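DNA replication and repair protein RecF (Caldanaerobacter subterraneus subsp. tengcongensis, PDB 5Z69) probably binds ATP and single-stranded DNA as an ABC-type ATPase, acting as a recombination mediator of the RecFOR pathway in DNA repair and replication. Local coordinates at residues D16-L21 / L47-L52. Residues are numbered along the deposited sequence; the frame is centred on the assembly and turned at random.
Sequences DNFRNL and LEAIRL. With AGS (phosphothiophosphoric acid-adenylate ester), chain C.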
loop_
_atom_site.group_PDB
_atom_site.type_symbol
_atom_site.label_atom_id
_atom_site.label_comp_id
_atom_site.label_asym_id
_atom_site.label_seq_id
_atom_site.Cartn_x
_atom_site.Cartn_y
_atom_site.Cartn_z
ATOM N N ASP A 16 -16.577 19.208 36.935
ATOM C CA ASP A 16 -17.729 18.812 37.732
ATOM C C ASP A 16 -18.211 17.420 37.279
ATOM O O ASP A 16 -18.616 17.254 36.137
ATOM C CB ASP A 16 -18.833 19.872 37.590
ATOM C CG ASP A 16 -20.060 19.581 38.450
ATOM O OD1 ASP A 16 -19.983 18.698 39.340
ATOM O OD2 ASP A 16 -21.097 20.253 38.220
ATOM N N ASN A 17 -18.162 16.435 38.174
ATOM C CA ASN A 17 -18.491 15.034 37.834
ATOM C C ASN A 17 -17.683 14.489 36.665
ATOM O O ASN A 17 -18.171 13.645 35.894
ATOM C CB ASN A 17 -19.976 14.865 37.511
ATOM C CG ASN A 17 -20.871 15.118 38.710
ATOM O OD1 ASN A 17 -20.475 14.903 39.853
ATOM N ND2 ASN A 17 -22.084 15.576 38.450
ATOM N N PHE A 18 -16.458 14.974 36.501
ATOM C CA PHE A 18 -15.649 14.461 35.417
ATOM C C PHE A 18 -14.796 13.304 35.931
ATOM O O PHE A 18 -13.968 13.501 36.810
ATOM C CB PHE A 18 -14.769 15.555 34.796
ATOM C CG PHE A 18 -14.082 15.108 33.534
ATOM C CD1 PHE A 18 -14.691 15.281 32.297
ATOM C CD2 PHE A 18 -12.851 14.475 33.586
ATOM C CE1 PHE A 18 -14.068 14.869 31.128
ATOM C CE2 PHE A 18 -12.214 14.047 32.407
ATOM C CZ PHE A 18 -12.831 14.245 31.180
ATOM N N ARG A 19 -15.021 12.104 35.390
ATOM C CA ARG A 19 -14.295 10.906 35.820
ATOM C C ARG A 19 -14.289 10.780 37.361
ATOM O O ARG A 19 -15.325 10.927 37.998
ATOM C CB ARG A 19 -12.860 10.927 35.275
ATOM C CG ARG A 19 -12.739 10.818 33.745
ATOM C CD ARG A 19 -12.893 9.370 33.232
ATOM N NE ARG A 19 -12.387 9.242 31.872
ATOM C CZ ARG A 19 -12.362 8.100 31.176
ATOM N NH1 ARG A 19 -12.827 6.969 31.688
ATOM N NH2 ARG A 19 -11.875 8.086 29.953
ATOM N N ASN A 20 -13.118 10.549 37.951
ATOM C CA ASN A 20 -12.959 10.465 39.389
ATOM C C ASN A 20 -12.578 11.821 39.983
ATOM O O ASN A 20 -12.295 11.910 41.176
ATOM C CB ASN A 20 -11.882 9.419 39.747
ATOM C CG ASN A 20 -10.458 9.958 39.595
ATOM O OD1 ASN A 20 -10.144 10.674 38.633
ATOM N ND2 ASN A 20 -9.602 9.639 40.558
ATOM N N LEU A 21 -12.508 12.879 39.180
ATOM C CA LEU A 21 -12.052 14.182 39.721
ATOM C C LEU A 21 -13.130 14.798 40.619
ATOM O O LEU A 21 -14.326 14.742 40.251
ATOM C CB LEU A 21 -11.691 15.122 38.553
ATOM C CG LEU A 21 -10.285 15.108 37.943
ATOM C CD1 LEU A 21 -9.978 13.754 37.662
ATOM C CD2 LEU A 21 -10.233 15.853 36.624
ATOM N N LEU A 47 -5.778 15.696 32.276
ATOM C CA LEU A 47 -5.327 15.972 30.911
ATOM C C LEU A 47 -6.432 15.704 29.898
ATOM O O LEU A 47 -6.613 16.469 28.934
ATOM C CB LEU A 47 -4.096 15.128 30.574
ATOM C CG LEU A 47 -2.747 15.858 30.664
ATOM C CD1 LEU A 47 -2.658 16.653 31.936
ATOM C CD2 LEU A 47 -1.592 14.904 30.585
ATOM N N GLU A 48 -7.197 14.640 30.132
ATOM C CA GLU A 48 -8.324 14.332 29.271
ATOM C C GLU A 48 -9.356 15.467 29.323
ATOM O O GLU A 48 -9.945 15.825 28.309
ATOM C CB GLU A 48 -8.964 13.002 29.682
ATOM C CG GLU A 48 -10.150 12.543 28.824
ATOM C CD GLU A 48 -10.692 11.170 29.277
ATOM O OE1 GLU A 48 -10.805 10.245 28.438
ATOM O OE2 GLU A 48 -10.991 11.018 30.472
ATOM N N ALA A 49 -9.573 16.030 30.504
ATOM C CA ALA A 49 -10.495 17.158 30.636
ATOM C C ALA A 49 -9.962 18.388 29.895
ATOM O O ALA A 49 -10.710 19.103 29.231
ATOM C CB ALA A 49 -10.742 17.475 32.113
ATOM N N ILE A 50 -8.666 18.638 29.999
ATOM C CA ILE A 50 -8.078 19.772 29.291
ATOM C C ILE A 50 -8.127 19.573 27.777
ATOM O O ILE A 50 -8.522 20.477 27.050
ATOM C CB ILE A 50 -6.639 20.015 29.737
ATOM C CG1 ILE A 50 -6.645 20.375 31.216
ATOM C CG2 ILE A 50 -6.018 21.142 28.909
ATOM C CD1 ILE A 50 -5.319 20.193 31.907
ATOM N N ARG A 51 -7.759 18.382 27.302
ATOM C CA ARG A 51 -7.773 18.080 25.868
ATOM C C ARG A 51 -9.185 18.088 25.271
ATOM O O ARG A 51 -9.374 18.376 24.079
ATOM C CB ARG A 51 -7.102 16.726 25.633
ATOM C CG ARG A 51 -7.068 16.261 24.184
ATOM C CD ARG A 51 -6.207 17.134 23.292
ATOM N NE ARG A 51 -6.029 16.500 21.984
ATOM C CZ ARG A 51 -5.568 17.097 20.889
ATOM N NH1 ARG A 51 -5.200 18.375 20.913
ATOM N NH2 ARG A 51 -5.471 16.403 19.758
ATOM N N LEU A 52 -10.178 17.785 26.102
ATOM C CA LEU A 52 -11.584 17.867 25.703
ATOM C C LEU A 52 -11.976 19.255 25.170
ATOM O O LEU A 52 -12.777 19.382 24.230
ATOM C CB LEU A 52 -12.478 17.500 26.898
ATOM C CG LEU A 52 -13.995 17.667 26.738
ATOM C CD1 LEU A 52 -14.539 16.455 25.962
ATOM C CD2 LEU A 52 -14.688 17.810 28.108
HETATM P PG AGS C . -1.928 8.168 34.140
HETATM S S1G AGS C . -0.615 9.611 34.028
HETATM O O2G AGS C . -1.266 6.920 34.815
HETATM O O3G AGS C . -2.300 7.788 32.672
HETATM P PB AGS C . -3.637 8.080 36.391
HETATM O O1B AGS C . -3.603 9.136 37.445
HETATM O O2B AGS C . -2.693 6.912 36.728
HETATM O O3B AGS C . -3.210 8.644 34.940
HETATM P PA AGS C . -6.370 8.149 35.723
HETATM O O1A AGS C . -6.148 9.667 35.714
HETATM O O2A AGS C . -6.638 7.462 34.420
HETATM O O3A AGS C . -5.096 7.443 36.379
HETATM O "O5'" AGS C . -7.491 7.788 36.735
HETATM C "C5'" AGS C . -8.475 6.863 36.364
HETATM C "C4'" AGS C . -9.090 6.438 37.661
HETATM O "O4'" AGS C . -10.426 6.981 37.748
HETATM C "C3'" AGS C . -9.229 4.927 37.810
HETATM O "O3'" AGS C . -9.055 4.541 39.170
HETATM C "C2'" AGS C . -10.630 4.666 37.251
HETATM O "O2'" AGS C . -11.244 3.519 37.831
HETATM C "C1'" AGS C . -11.379 5.939 37.665
HETATM N N9 AGS C . -12.425 6.334 36.736
HETATM C C8 AGS C . -12.407 6.245 35.364
HETATM N N7 AGS C . -13.510 6.653 34.790
HETATM C C5 AGS C . -14.313 7.043 35.848
HETATM C C6 AGS C . -15.618 7.568 35.917
HETATM N N6 AGS C . -16.368 7.817 34.839
HETATM N N1 AGS C . -16.134 7.826 37.139
HETATM C C2 AGS C . -15.383 7.583 38.217
HETATM N N3 AGS C . -14.143 7.090 38.281
HETATM C C4 AGS C . -13.664 6.844 37.055
#
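At the adenine end of the nucleotide pocket, R19 from the loop after strand 9-16 reaches E48 on helix 43-55, the helix that follows the P-loop. The guanidinium grips the carboxylate side-on: NE of R19 lies 2.7 Å from OE2 of E48, and NH2 of R19 lies 2.8 Å from OE1 of E48. Both oxygens use their syn lone pairs, and the two planes are only 11° apart. E48 extends fully from the helix, while R19 is bent at chi2 to meet it. This grip leaves NH1 of R19 to donate to N7 of the adenine at 3.2 Å, nearly straight at 164°. OE1 of E48 is also hydrogen-bonded to S58, and OE2 forms a salt bridge with R60. With S62 also bonded to NH2, E48 probably helps hold the guanidinium's rotation, as a second-shell residue behind the adenine contact. A methionine in place of R19 would probably leave N7 without this donor and E48 without one of its cationic partners. Next to the salt bridge, F18 turns its ring towards the helix, with CG anti to the backbone N (chi1 -171°). CB of A49 sits over one ring face in a CH-pi contact, 3.9 Å from the centroid, and CD2 of L52 approaches CE1 of F18 obliquely at 4.3 Å. F18 and R19 open a type II' turn that runs to L21. In RecF, an arginine thus donates to N7 of the base beside the helix that follows the Walker A loop, in the ABC-type ATPase fold shared with Rad50 and SMC proteins.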